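PDB 3RCN: beta-N-acetylhexosaminidase from Arthrobacter aurescens, which probably hydrolyses terminal non-reducing N-acetyl-D-hexosamine residues from N-acetyl-beta-D-hexosaminides, as a member of glycosyl hydrolase family 20. Local coordinates for residues 11-16 against 495-500; 180-185 against 190-195; 272-275 against 279-282; 426-431 against 489-494. One frame throughout, in Å; residues are numbered along the deposited sequence.

Contact 1: residues 11-16 against 495-500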
loop_
_atom_site.group_PDB
_atom_site.type_symbol
_atom_site.label_atom_id
_atom_site.label_comp_id
_atom_site.label_asym_id
_atom_site.label_seq_id
_atom_site.Cartn_x
_atom_site.Cartn_y
_atom_site.Cartn_z
ATOM N N ILE A 11 14.040 -8.769 -17.548
ATOM C CA ILE A 11 13.261 -9.940 -17.169
ATOM C C ILE A 11 11.781 -9.582 -17.239
ATOM O O ILE A 11 11.373 -8.542 -16.723
ATOM C CB ILE A 11 13.571 -10.333 -15.710
ATOM C CG1 ILE A 11 14.972 -10.923 -15.586
ATOM C CG2 ILE A 11 12.554 -11.304 -15.172
ATOM C CD1 ILE A 11 15.387 -11.157 -14.161
ATOM N N PRO A 12 10.955 -10.479 -17.805
ATOM C CA PRO A 12 11.313 -11.708 -18.541
ATOM C C PRO A 12 12.154 -11.402 -19.784
ATOM O O PRO A 12 11.928 -10.392 -20.434
ATOM C CB PRO A 12 9.954 -12.250 -19.016
ATOM C CG PRO A 12 8.914 -11.478 -18.252
ATOM C CD PRO A 12 9.521 -10.164 -17.912
ATOM N N ALA A 13 13.095 -12.274 -20.125
ATOM C CA ALA A 13 13.899 -12.099 -21.335
ATOM C C ALA A 13 13.022 -12.138 -22.579
ATOM O O ALA A 13 12.227 -13.056 -22.738
ATOM C CB ALA A 13 14.961 -13.186 -21.418
ATOM N N PRO A 14 13.178 -11.151 -23.477
ATOM C CA PRO A 14 12.414 -11.076 -24.732
ATOM C C PRO A 14 12.838 -12.187 -25.685
ATOM O O PRO A 14 13.880 -12.803 -25.483
ATOM C CB PRO A 14 12.819 -9.719 -25.322
ATOM C CG PRO A 14 13.666 -9.051 -24.288
ATOM C CD PRO A 14 14.215 -10.114 -23.409
ATOM N N TRP A 15 12.044 -12.448 -26.714
ATOM C CA TRP A 15 12.370 -13.541 -27.622
ATOM C C TRP A 15 13.581 -13.258 -28.510
ATOM O O TRP A 15 14.437 -14.128 -28.668
ATOM C CB TRP A 15 11.144 -13.991 -28.412
ATOM C CG TRP A 15 10.292 -14.927 -27.611
ATOM C CD1 TRP A 15 9.678 -14.658 -26.418
ATOM C CD2 TRP A 15 9.968 -16.286 -27.930
ATOM N NE1 TRP A 15 8.988 -15.766 -25.982
ATOM C CE2 TRP A 15 9.148 -16.775 -26.892
ATOM C CE3 TRP A 15 10.286 -17.132 -28.994
ATOM C CZ2 TRP A 15 8.648 -18.072 -26.886
ATOM C CZ3 TRP A 15 9.783 -18.424 -28.990
ATOM C CH2 TRP A 15 8.975 -18.881 -27.942
ATOM N N SER A 16 13.666 -12.057 -29.077
ATOM C CA SER A 16 14.891 -11.633 -29.772
ATOM C C SER A 16 15.346 -10.223 -29.381
ATOM O O SER A 16 14.536 -9.308 -29.234
ATOM C CB SER A 16 14.743 -11.750 -31.294
ATOM O OG SER A 16 13.883 -10.749 -31.808
ATOM N N LEU A 495 20.577 -15.563 -13.148
ATOM C CA LEU A 495 20.988 -14.970 -11.874
ATOM C C LEU A 495 21.656 -13.624 -12.050
ATOM O O LEU A 495 21.374 -12.675 -11.317
ATOM C CB LEU A 495 21.958 -15.888 -11.142
ATOM C CG LEU A 495 21.333 -16.877 -10.176
ATOM C CD1 LEU A 495 22.424 -17.471 -9.304
ATOM C CD2 LEU A 495 20.287 -16.169 -9.335
ATOM N N THR A 496 22.562 -13.563 -13.017
ATOM C CA THR A 496 23.309 -12.350 -13.298
ATOM C C THR A 496 22.371 -11.221 -13.715
ATOM O O THR A 496 22.599 -10.068 -13.381
ATOM C CB THR A 496 24.401 -12.589 -14.373
ATOM O OG1 THR A 496 23.805 -12.658 -15.675
ATOM C CG2 THR A 496 25.148 -13.891 -14.090
ATOM N N ARG A 497 21.308 -11.541 -14.438
ATOM C CA ARG A 497 20.317 -10.515 -14.731
ATOM C C ARG A 497 19.502 -10.139 -13.481
ATOM O O ARG A 497 19.195 -8.961 -13.256
ATOM C CB ARG A 497 19.419 -10.941 -15.887
ATOM C CG ARG A 497 20.163 -10.963 -17.203
ATOM C CD ARG A 497 19.250 -11.326 -18.356
ATOM N NE ARG A 497 18.876 -12.734 -18.329
ATOM C CZ ARG A 497 17.628 -13.178 -18.438
ATOM N NH1 ARG A 497 16.634 -12.307 -18.582
ATOM N NH2 ARG A 497 17.376 -14.485 -18.405
ATOM N N LEU A 498 19.177 -11.141 -12.666
ATOM C CA LEU A 498 18.375 -10.932 -11.465
ATOM C C LEU A 498 19.098 -10.009 -10.499
ATOM O O LEU A 498 18.598 -8.940 -10.134
ATOM C CB LEU A 498 18.075 -12.272 -10.783
ATOM C CG LEU A 498 17.168 -12.199 -9.557
ATOM C CD1 LEU A 498 15.752 -11.849 -9.968
ATOM C CD2 LEU A 498 17.183 -13.502 -8.797
ATOM N N THR A 499 20.300 -10.419 -10.114
ATOM C CA THR A 499 21.112 -9.654 -9.179
ATOM C C THR A 499 21.635 -8.366 -9.813
ATOM O O THR A 499 21.668 -7.324 -9.165
ATOM C CB THR A 499 22.288 -10.490 -8.687
ATOM O OG1 THR A 499 23.142 -10.786 -9.794
ATOM C CG2 THR A 499 21.786 -11.798 -8.096
ATOM N N GLY A 500 22.023 -8.439 -11.083
ATOM C CA GLY A 500 22.548 -7.293 -11.807
ATOM C C GLY A 500 21.592 -6.119 -11.946
ATOM O O GLY A 500 21.992 -4.977 -11.748
#

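Contact 2: residues 180-185 against 190-195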
loop_
_atom_site.group_PDB
_atom_site.type_symbol
_atom_site.label_atom_id
_atom_site.label_comp_id
_atom_site.label_asym_id
_atom_site.label_seq_id
_atom_site.Cartn_x
_atom_site.Cartn_y
_atom_site.Cartn_z
ATOM N N GLN A 180 -12.116 -19.621 6.621
ATOM C CA GLN A 180 -11.616 -18.636 7.587
ATOM C C GLN A 180 -12.011 -17.183 7.331
ATOM O O GLN A 180 -11.593 -16.305 8.057
ATOM C CB GLN A 180 -10.100 -18.754 7.712
ATOM C CG GLN A 180 -9.658 -20.159 8.098
ATOM C CD GLN A 180 -9.401 -21.069 6.903
ATOM O OE1 GLN A 180 -9.713 -20.733 5.756
ATOM N NE2 GLN A 180 -8.820 -22.226 7.171
ATOM N N GLY A 181 -12.783 -16.943 6.277
ATOM C CA GLY A 181 -13.372 -15.644 6.013
ATOM C C GLY A 181 -13.986 -15.565 4.620
ATOM O O GLY A 181 -13.636 -16.348 3.743
ATOM N N TRP A 182 -14.861 -14.579 4.424
ATOM C CA TRP A 182 -15.540 -14.291 3.167
ATOM C C TRP A 182 -15.317 -12.797 2.839
ATOM O O TRP A 182 -15.723 -11.919 3.604
ATOM C CB TRP A 182 -17.035 -14.600 3.314
ATOM C CG TRP A 182 -17.856 -14.285 2.077
ATOM C CD1 TRP A 182 -18.173 -13.049 1.599
ATOM C CD2 TRP A 182 -18.468 -15.231 1.180
ATOM N NE1 TRP A 182 -18.926 -13.162 0.456
ATOM C CE2 TRP A 182 -19.122 -14.489 0.178
ATOM C CE3 TRP A 182 -18.519 -16.631 1.129
ATOM C CZ2 TRP A 182 -19.819 -15.097 -0.872
ATOM C CZ3 TRP A 182 -19.213 -17.237 0.089
ATOM C CH2 TRP A 182 -19.845 -16.469 -0.905
ATOM N N ARG A 183 -14.627 -12.508 1.735
ATOM C CA ARG A 183 -14.169 -11.145 1.463
ATOM C C ARG A 183 -15.042 -10.316 0.531
ATOM O O ARG A 183 -14.748 -9.152 0.265
ATOM C CB ARG A 183 -12.745 -11.156 0.908
ATOM C CG ARG A 183 -11.734 -11.872 1.760
ATOM C CD ARG A 183 -11.769 -11.428 3.194
ATOM N NE ARG A 183 -10.861 -12.236 3.998
ATOM C CZ ARG A 183 -10.954 -12.347 5.318
ATOM N NH1 ARG A 183 -11.912 -11.693 5.956
ATOM N NH2 ARG A 183 -10.105 -13.112 5.998
HETATM N N MSE A 184 -16.106 -10.891 0.008
HETATM C CA MSE A 184 -16.864 -10.147 -0.982
HETATM C C MSE A 184 -18.260 -9.747 -0.513
HETATM O O MSE A 184 -19.078 -10.585 -0.140
HETATM C CB MSE A 184 -16.927 -10.907 -2.300
HETATM C CG MSE A 184 -17.585 -10.087 -3.381
HETATM SE SE MSE A 184 -18.082 -11.133 -4.946
HETATM C CE MSE A 184 -18.945 -9.698 -5.955
ATOM N N GLN A 185 -18.524 -8.454 -0.541
ATOM C CA GLN A 185 -19.809 -7.938 -0.120
ATOM C C GLN A 185 -20.888 -8.322 -1.129
ATOM O O GLN A 185 -20.737 -8.086 -2.334
ATOM C CB GLN A 185 -19.727 -6.429 0.028
ATOM C CG GLN A 185 -21.051 -5.719 0.044
ATOM C CD GLN A 185 -20.868 -4.210 0.019
ATOM O OE1 GLN A 185 -21.037 -3.534 1.047
ATOM N NE2 GLN A 185 -20.507 -3.670 -1.156
ATOM N N PRO A 190 -26.309 -9.675 3.425
ATOM C CA PRO A 190 -25.414 -8.774 4.169
ATOM C C PRO A 190 -24.551 -9.488 5.195
ATOM O O PRO A 190 -23.467 -9.003 5.469
ATOM C CB PRO A 190 -26.379 -7.824 4.891
ATOM C CG PRO A 190 -27.674 -7.935 4.134
ATOM C CD PRO A 190 -27.728 -9.344 3.638
ATOM N N LYS A 191 -25.013 -10.606 5.751
ATOM C CA LYS A 191 -24.264 -11.290 6.810
ATOM C C LYS A 191 -22.994 -11.942 6.295
ATOM O O LYS A 191 -22.111 -12.288 7.082
ATOM C CB LYS A 191 -25.114 -12.366 7.502
ATOM C CG LYS A 191 -26.389 -11.873 8.144
ATOM C CD LYS A 191 -26.116 -11.225 9.474
ATOM C CE LYS A 191 -27.426 -10.901 10.153
ATOM N NZ LYS A 191 -28.403 -12.004 9.935
ATOM N N LEU A 192 -22.908 -12.151 4.983
ATOM C CA LEU A 192 -21.708 -12.758 4.416
ATOM C C LEU A 192 -20.493 -11.971 4.872
ATOM O O LEU A 192 -19.472 -12.547 5.272
ATOM C CB LEU A 192 -21.780 -12.835 2.889
ATOM C CG LEU A 192 -22.593 -14.050 2.406
ATOM C CD1 LEU A 192 -22.603 -14.187 0.879
ATOM C CD2 LEU A 192 -22.095 -15.348 3.059
ATOM N N THR A 193 -20.587 -10.650 4.751
ATOM C CA THR A 193 -19.565 -9.767 5.290
ATOM C C THR A 193 -19.714 -9.427 6.784
ATOM O O THR A 193 -18.729 -9.456 7.518
ATOM C CB THR A 193 -19.381 -8.524 4.420
ATOM O OG1 THR A 193 -20.640 -7.856 4.268
ATOM C CG2 THR A 193 -18.857 -8.942 3.043
ATOM N N GLU A 194 -20.933 -9.138 7.242
ATOM C CA GLU A 194 -21.135 -8.763 8.647
ATOM C C GLU A 194 -20.637 -9.832 9.617
ATOM O O GLU A 194 -20.029 -9.539 10.639
ATOM C CB GLU A 194 -22.601 -8.459 8.937
ATOM C CG GLU A 194 -23.120 -7.181 8.315
ATOM C CD GLU A 194 -24.637 -7.052 8.430
ATOM O OE1 GLU A 194 -25.261 -7.865 9.156
ATOM O OE2 GLU A 194 -25.208 -6.140 7.786
ATOM N N THR A 195 -20.904 -11.076 9.278
ATOM C CA THR A 195 -20.524 -12.223 10.087
ATOM C C THR A 195 -19.306 -12.894 9.458
ATOM O O THR A 195 -18.304 -13.100 10.124
ATOM C CB THR A 195 -21.715 -13.198 10.323
ATOM O OG1 THR A 195 -22.699 -12.543 11.136
ATOM C CG2 THR A 195 -21.262 -14.465 11.037
#

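Contact 3: residues 272-275 against 279-282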
loop_
_atom_site.group_PDB
_atom_site.type_symbol
_atom_site.label_atom_id
_atom_site.label_comp_id
_atom_site.label_asym_id
_atom_site.label_seq_id
_atom_site.Cartn_x
_atom_site.Cartn_y
_atom_site.Cartn_z
ATOM N N GLU A 272 -19.309 -20.742 13.811
ATOM C CA GLU A 272 -18.631 -19.456 13.629
ATOM C C GLU A 272 -17.492 -19.551 12.600
ATOM O O GLU A 272 -17.061 -20.657 12.261
ATOM C CB GLU A 272 -18.134 -18.906 14.969
ATOM C CG GLU A 272 -16.963 -19.650 15.566
ATOM C CD GLU A 272 -16.324 -18.884 16.716
ATOM O OE1 GLU A 272 -17.085 -18.371 17.571
ATOM O OE2 GLU A 272 -15.069 -18.781 16.752
ATOM N N VAL A 273 -17.020 -18.413 12.087
ATOM C CA VAL A 273 -15.970 -18.449 11.065
ATOM C C VAL A 273 -14.808 -19.312 11.589
ATOM O O VAL A 273 -14.436 -19.209 12.753
ATOM C CB VAL A 273 -15.473 -17.033 10.686
ATOM C CG1 VAL A 273 -14.369 -17.123 9.648
ATOM C CG2 VAL A 273 -16.609 -16.179 10.153
ATOM N N TRP A 274 -14.256 -20.188 10.755
ATOM C CA TRP A 274 -13.225 -21.114 11.241
ATOM C C TRP A 274 -11.966 -20.376 11.673
ATOM O O TRP A 274 -11.523 -19.476 10.983
ATOM C CB TRP A 274 -12.864 -22.154 10.180
ATOM C CG TRP A 274 -12.594 -23.513 10.764
ATOM C CD1 TRP A 274 -13.066 -24.009 11.960
ATOM C CD2 TRP A 274 -11.798 -24.558 10.184
ATOM N NE1 TRP A 274 -12.610 -25.297 12.148
ATOM C CE2 TRP A 274 -11.837 -25.658 11.073
ATOM C CE3 TRP A 274 -11.057 -24.671 9.002
ATOM C CZ2 TRP A 274 -11.159 -26.846 10.814
ATOM C CZ3 TRP A 274 -10.384 -25.858 8.745
ATOM C CH2 TRP A 274 -10.444 -26.927 9.644
ATOM N N THR A 275 -11.401 -20.743 12.822
ATOM C CA THR A 275 -10.159 -20.115 13.284
ATOM C C THR A 275 -8.848 -20.870 12.990
ATOM O O THR A 275 -7.764 -20.404 13.364
ATOM C CB THR A 275 -10.213 -19.747 14.786
ATOM O OG1 THR A 275 -10.147 -20.933 15.576
ATOM C CG2 THR A 275 -11.482 -19.001 15.100
ATOM N N ILE A 279 -7.989 -28.916 6.304
ATOM C CA ILE A 279 -9.214 -29.357 5.649
ATOM C C ILE A 279 -10.385 -29.487 6.628
ATOM O O ILE A 279 -10.274 -30.106 7.689
ATOM C CB ILE A 279 -8.994 -30.660 4.858
ATOM C CG1 ILE A 279 -7.888 -30.456 3.820
ATOM C CG2 ILE A 279 -10.286 -31.115 4.171
ATOM C CD1 ILE A 279 -7.619 -31.684 2.977
ATOM N N ASN A 280 -11.498 -28.867 6.256
ATOM C CA ASN A 280 -12.688 -28.830 7.081
ATOM C C ASN A 280 -13.671 -29.959 6.743
ATOM O O ASN A 280 -14.072 -30.127 5.588
ATOM C CB ASN A 280 -13.381 -27.483 6.898
ATOM C CG ASN A 280 -14.181 -27.082 8.106
ATOM O OD1 ASN A 280 -14.440 -27.896 8.988
ATOM N ND2 ASN A 280 -14.572 -25.822 8.161
ATOM N N GLU A 281 -14.068 -30.730 7.749
ATOM C CA GLU A 281 -15.106 -31.726 7.541
ATOM C C GLU A 281 -16.473 -31.051 7.449
ATOM O O GLU A 281 -17.455 -31.642 6.985
ATOM C CB GLU A 281 -15.093 -32.772 8.657
ATOM C CG GLU A 281 -14.077 -33.892 8.454
ATOM C CD GLU A 281 -14.231 -35.029 9.462
ATOM O OE1 GLU A 281 -15.209 -35.021 10.246
ATOM O OE2 GLU A 281 -13.369 -35.936 9.464
ATOM N N THR A 282 -16.545 -29.804 7.887
ATOM C CA THR A 282 -17.804 -29.083 7.811
ATOM C C THR A 282 -17.968 -28.418 6.446
ATOM O O THR A 282 -17.196 -27.550 6.071
ATOM C CB THR A 282 -17.909 -28.080 8.955
ATOM O OG1 THR A 282 -18.012 -28.810 10.181
ATOM C CG2 THR A 282 -19.134 -27.189 8.799
#

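Contact 4: residues 426-431 against 489-494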
loop_
_atom_site.group_PDB
_atom_site.type_symbol
_atom_site.label_atom_id
_atom_site.label_comp_id
_atom_site.label_asym_id
_atom_site.label_seq_id
_atom_site.Cartn_x
_atom_site.Cartn_y
_atom_site.Cartn_z
ATOM N N THR A 426 10.997 -25.407 -2.272
ATOM C CA THR A 426 10.833 -24.977 -3.648
ATOM C C THR A 426 11.710 -23.757 -3.856
ATOM O O THR A 426 11.383 -22.654 -3.395
ATOM C CB THR A 426 9.383 -24.549 -3.897
ATOM O OG1 THR A 426 8.483 -25.576 -3.447
ATOM C CG2 THR A 426 9.162 -24.224 -5.378
ATOM N N THR A 427 12.775 -23.920 -4.628
ATOM C CA THR A 427 13.798 -22.891 -4.635
ATOM C C THR A 427 13.687 -22.033 -5.877
ATOM O O THR A 427 12.906 -22.325 -6.786
ATOM C CB THR A 427 15.202 -23.515 -4.597
ATOM O OG1 THR A 427 15.433 -24.239 -5.812
ATOM C CG2 THR A 427 15.331 -24.466 -3.420
ATOM N N LEU A 428 14.520 -21.003 -5.933
ATOM C CA LEU A 428 14.530 -20.101 -7.072
ATOM C C LEU A 428 14.929 -20.849 -8.344
ATOM O O LEU A 428 14.337 -20.657 -9.400
ATOM C CB LEU A 428 15.488 -18.937 -6.819
ATOM C CG LEU A 428 15.509 -17.914 -7.946
ATOM C CD1 LEU A 428 14.126 -17.278 -8.127
ATOM C CD2 LEU A 428 16.554 -16.866 -7.643
ATOM N N GLN A 429 15.939 -21.705 -8.235
ATOM C CA GLN A 429 16.446 -22.416 -9.395
ATOM C C GLN A 429 15.466 -23.512 -9.828
ATOM O O GLN A 429 15.176 -23.661 -11.011
ATOM C CB GLN A 429 17.830 -22.991 -9.096
ATOM C CG GLN A 429 18.463 -23.776 -10.233
ATOM C CD GLN A 429 19.789 -24.406 -9.821
ATOM O OE1 GLN A 429 20.461 -25.038 -10.626
ATOM N NE2 GLN A 429 20.168 -24.233 -8.558
ATOM N N ALA A 430 14.943 -24.261 -8.862
ATOM C CA ALA A 430 13.992 -25.321 -9.160
ATOM C C ALA A 430 12.807 -24.773 -9.956
ATOM O O ALA A 430 12.418 -25.321 -10.979
ATOM C CB ALA A 430 13.520 -25.985 -7.874
ATOM N N VAL A 431 12.251 -23.673 -9.470
ATOM C CA VAL A 431 11.108 -23.027 -10.086
ATOM C C VAL A 431 11.448 -22.488 -11.479
ATOM O O VAL A 431 10.575 -22.389 -12.343
ATOM C CB VAL A 431 10.612 -21.878 -9.170
ATOM C CG1 VAL A 431 10.196 -20.658 -9.970
ATOM C CG2 VAL A 431 9.500 -22.363 -8.265
ATOM N N ARG A 489 17.216 -21.025 -22.005
ATOM C CA ARG A 489 17.135 -21.108 -20.546
ATOM C C ARG A 489 18.393 -21.671 -19.881
ATOM O O ARG A 489 18.758 -22.827 -20.098
ATOM C CB ARG A 489 15.918 -21.935 -20.125
ATOM C CG ARG A 489 15.786 -22.136 -18.623
ATOM C CD ARG A 489 14.402 -21.733 -18.135
ATOM N NE ARG A 489 13.836 -20.675 -18.963
ATOM C CZ ARG A 489 12.643 -20.747 -19.542
ATOM N NH1 ARG A 489 12.212 -19.739 -20.290
ATOM N NH2 ARG A 489 11.876 -21.821 -19.374
ATOM N N ASP A 490 19.050 -20.824 -19.089
ATOM C CA ASP A 490 20.159 -21.211 -18.217
ATOM C C ASP A 490 20.034 -20.456 -16.885
ATOM O O ASP A 490 19.948 -19.225 -16.866
ATOM C CB ASP A 490 21.502 -20.905 -18.891
ATOM C CG ASP A 490 22.683 -20.963 -17.924
ATOM O OD1 ASP A 490 22.717 -21.862 -17.053
ATOM O OD2 ASP A 490 23.593 -20.110 -18.045
ATOM N N TYR A 491 20.052 -21.184 -15.774
ATOM C CA TYR A 491 19.849 -20.560 -14.470
ATOM C C TYR A 491 20.952 -19.579 -14.097
ATOM O O TYR A 491 20.665 -18.495 -13.592
ATOM C CB TYR A 491 19.697 -21.610 -13.365
ATOM C CG TYR A 491 19.580 -21.019 -11.979
ATOM C CD1 TYR A 491 18.476 -20.257 -11.618
ATOM C CD2 TYR A 491 20.573 -21.220 -11.032
ATOM C CE1 TYR A 491 18.362 -19.717 -10.354
ATOM C CE2 TYR A 491 20.470 -20.688 -9.764
ATOM C CZ TYR A 491 19.360 -19.937 -9.427
ATOM O OH TYR A 491 19.254 -19.397 -8.160
ATOM N N ASP A 492 22.204 -19.963 -14.338
ATOM C CA ASP A 492 23.350 -19.138 -13.955
ATOM C C ASP A 492 23.315 -17.805 -14.679
ATOM O O ASP A 492 23.661 -16.768 -14.114
ATOM C CB ASP A 492 24.670 -19.853 -14.242
ATOM C CG ASP A 492 24.882 -21.062 -13.356
ATOM O OD1 ASP A 492 24.441 -21.036 -12.186
ATOM O OD2 ASP A 492 25.486 -22.046 -13.838
ATOM N N GLU A 493 22.889 -17.842 -15.934
ATOM C CA GLU A 493 22.764 -16.634 -16.731
ATOM C C GLU A 493 21.658 -15.752 -16.160
ATOM O O GLU A 493 21.844 -14.547 -15.983
ATOM C CB GLU A 493 22.474 -16.998 -18.187
ATOM C CG GLU A 493 22.569 -15.837 -19.155
ATOM C CD GLU A 493 21.314 -14.977 -19.176
ATOM O OE1 GLU A 493 20.198 -15.550 -19.269
ATOM O OE2 GLU A 493 21.454 -13.731 -19.103
ATOM N N PHE A 494 20.513 -16.372 -15.873
ATOM C CA PHE A 494 19.371 -15.694 -15.264
ATOM C C PHE A 494 19.754 -14.940 -13.991
ATOM O O PHE A 494 19.302 -13.817 -13.778
ATOM C CB PHE A 494 18.267 -16.709 -14.951
ATOM C CG PHE A 494 17.070 -16.117 -14.249
ATOM C CD1 PHE A 494 16.116 -15.403 -14.956
ATOM C CD2 PHE A 494 16.897 -16.286 -12.883
ATOM C CE1 PHE A 494 15.015 -14.853 -14.312
ATOM C CE2 PHE A 494 15.796 -15.740 -12.226
ATOM C CZ PHE A 494 14.853 -15.024 -12.942
HETATM O O HOH W 1 18.025 -21.373 -5.667
#

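Contact 1: residues 11-16 against 495-500
Ile-11 and Ala-13 meet Arg-497 and Leu-498 where a loop of the family 20 domain 2 region, just before strand 16-26, lies against helix 491-508. Two parts of the chain remote in sequence are thereby joined beside helix 474-483 of the catalytic barrel. Following the helix, the first residue to reach across is Arg-497. Its CG stands beside the backbone N (chi1 -69°), and a bend at chi3 (-72°) brings the guanidinium up to Ala-13 and Ile-11. There NH1 lies 3.4 Å from Ala-13 CB, while Ile-11 CG1 approaches the same NH1 to 3.7 Å; both alkyl groups come at the guanidinium obliquely. Its charge is answered outside these segments by salt bridges to Glu-480 and, within the helix, Glu-493. Glu-480 also accepts a hydrogen bond from Ala-13 N, and so this carboxylate ties loop to arginine. A cis peptide joins Ile-11 to Pro-12 between the two loop residues that touch the helix. At the next residue, Leu-498 receives the end of Ile-11: CD1 rests 4.0 Å from the CA of Leu-498, and the CD1 atoms of Ile-11 and Leu-498 are 4.3 Å apart.

Contact 2: residues 180-185 against 190-195
Leu-192 lies over one face of the Trp-182 indole, while Thr-193 presents its methyl at the ring's edge, so two successive helix residues address the ring in two different ways. The CB of Leu-192 sits 3.9 Å from the centroid of the five-membered ring, 18° off its normal, a CH-pi contact. Farther along the same side chain, CD1 is placed toward the rim of the benzo part, 3.4 Å from CZ2 of Trp-182. Leucine and indole thus run at a slant to one another rather than alongside. A chi1 of 178°, CG opposite the backbone N, sends the indole of Trp-182 toward the short helix 191-194. The rotation of the indole is then fixed from its own segment: NE1 donates to Met-184 O at 2.6 Å, sitting in the carbonyl plane on a lone pair, though the N-H...O angle of 137° leaves the bond bent. Near this bond, Thr-193 CG2 packs 3.6 Å from Met-184 O and 3.5 Å from Gln-185 CA. A serine in place of Trp-182 would probably open a gap beneath Leu-192 and leave Met-184 O without its indole donor. Ala-253 of helix 251-256 touches both Trp-182 and Leu-192, adding to a buried cluster beside strand 181-182 of the catalytic domain. Across the two segments carbon meets mainly the indole, other carbon and carbonyl oxygens, which implies that packing rather than directional bonding joins these side chains; the backbone bond of Trp-182 with Gly-196 lies outside them.

Contact 3: residues 272-275 against 279-282
Trp-274 and Asn-280 form an offset stack, the indole and carboxamide planes 7° apart. The amide lies over one side of the ring system, with ND2 3.7 Å from Trp-274 CD2 and OD1 near CE2 and CZ2. Behind it, Asn-280 CB makes a CH-pi contact with the six-membered ring, 4.2 Å from its centroid. In Asn-280 a chi1 of -153° swings CG to the far side from the backbone N, and the small chi2 (-14°) turns the amide flat against the indole; the two side chains run past each other in opposite directions. Both residues belong to the long loop between helices 251-256 and 288-304 of the catalytic alpha-beta barrel, close to the predicted proton donor Glu-316, which Ile-279 touches. An Asx turn sets the amide's oxygen: OD1 of Asn-280 accepts from Thr-282 N at 3.0 Å, the donor standing well above the carbonyl plane. The amide's other end is held too, since ND2 donates to Gln-251 and to Asp-179. On the six-membered ring, CH2 of Trp-274 comes within 3.7 Å of Ile-279 O. The indole NE1 makes a weak hydrogen bond to a glycerol, probably from the crystallisation liquor.

Contact 4: residues 426-431 against 489-494
Gln-429 and Tyr-491, 6.4 Å apart between their CA atoms, bring together the first turns of helices 428-432 and 491-508. Each helix opens on an N-cap: Thr-427 OG1 accepts from Ala-430 N at 3.1 Å, while the carboxylate of Asp-490 takes weak bonds from the backbone N atoms of Asp-492 and Glu-493. The ring of Tyr-491 carries the contact. Turned away from its own backbone N (chi1 176°), it crosses to the other helix, and one face is roofed by Gln-429. The CB of that glutamine stands over the ring centre, 3.4 Å from the centroid and 10° off the normal, in a CH-pi contact. Because the rest of Gln-429 is extended, its amide continues over the CD2 side, turned just 3° from parallel with the ring. Leu-428 comes at the phenol end instead, roughly at right angles to the tyrosine. Replacing Tyr-491 with an alanine would probably leave the flat side chain of Gln-429 without a surface to lie on and Leu-428 with a gap beside it. Phe-494, buried, stacks with Tyr-432 and packs on helix 474-483. A water makes weak, long links to Gln-429 N and Tyr-491 OH, and Leu-428 CD2 lies 3.7 Å from that hydroxyl oxygen.

The four contacts fall into two pairs on different parts of the molecule. Contacts 1 and 4 share helix 491-508, have centres 11 Å apart and merge into one apolar patch: Leu-498 CD2 packs 3.6 Å from Leu-428 CD2, and Ile-11 CD1 lies 3.7 Å from Phe-494 CE1. Contacts 2 and 3, both in the catalytic domain, have centres 15 Å apart and meet through Val-273, whose CG1 approaches Gln-180 O to 3.3 Å. Contact 3 is the one beside the predicted proton donor, the side chains of Ile-279 and Glu-316 being about 3 Å apart. Contact 1 lies far from there, its centre 44 Å from that of contact 3, across the chain's centre.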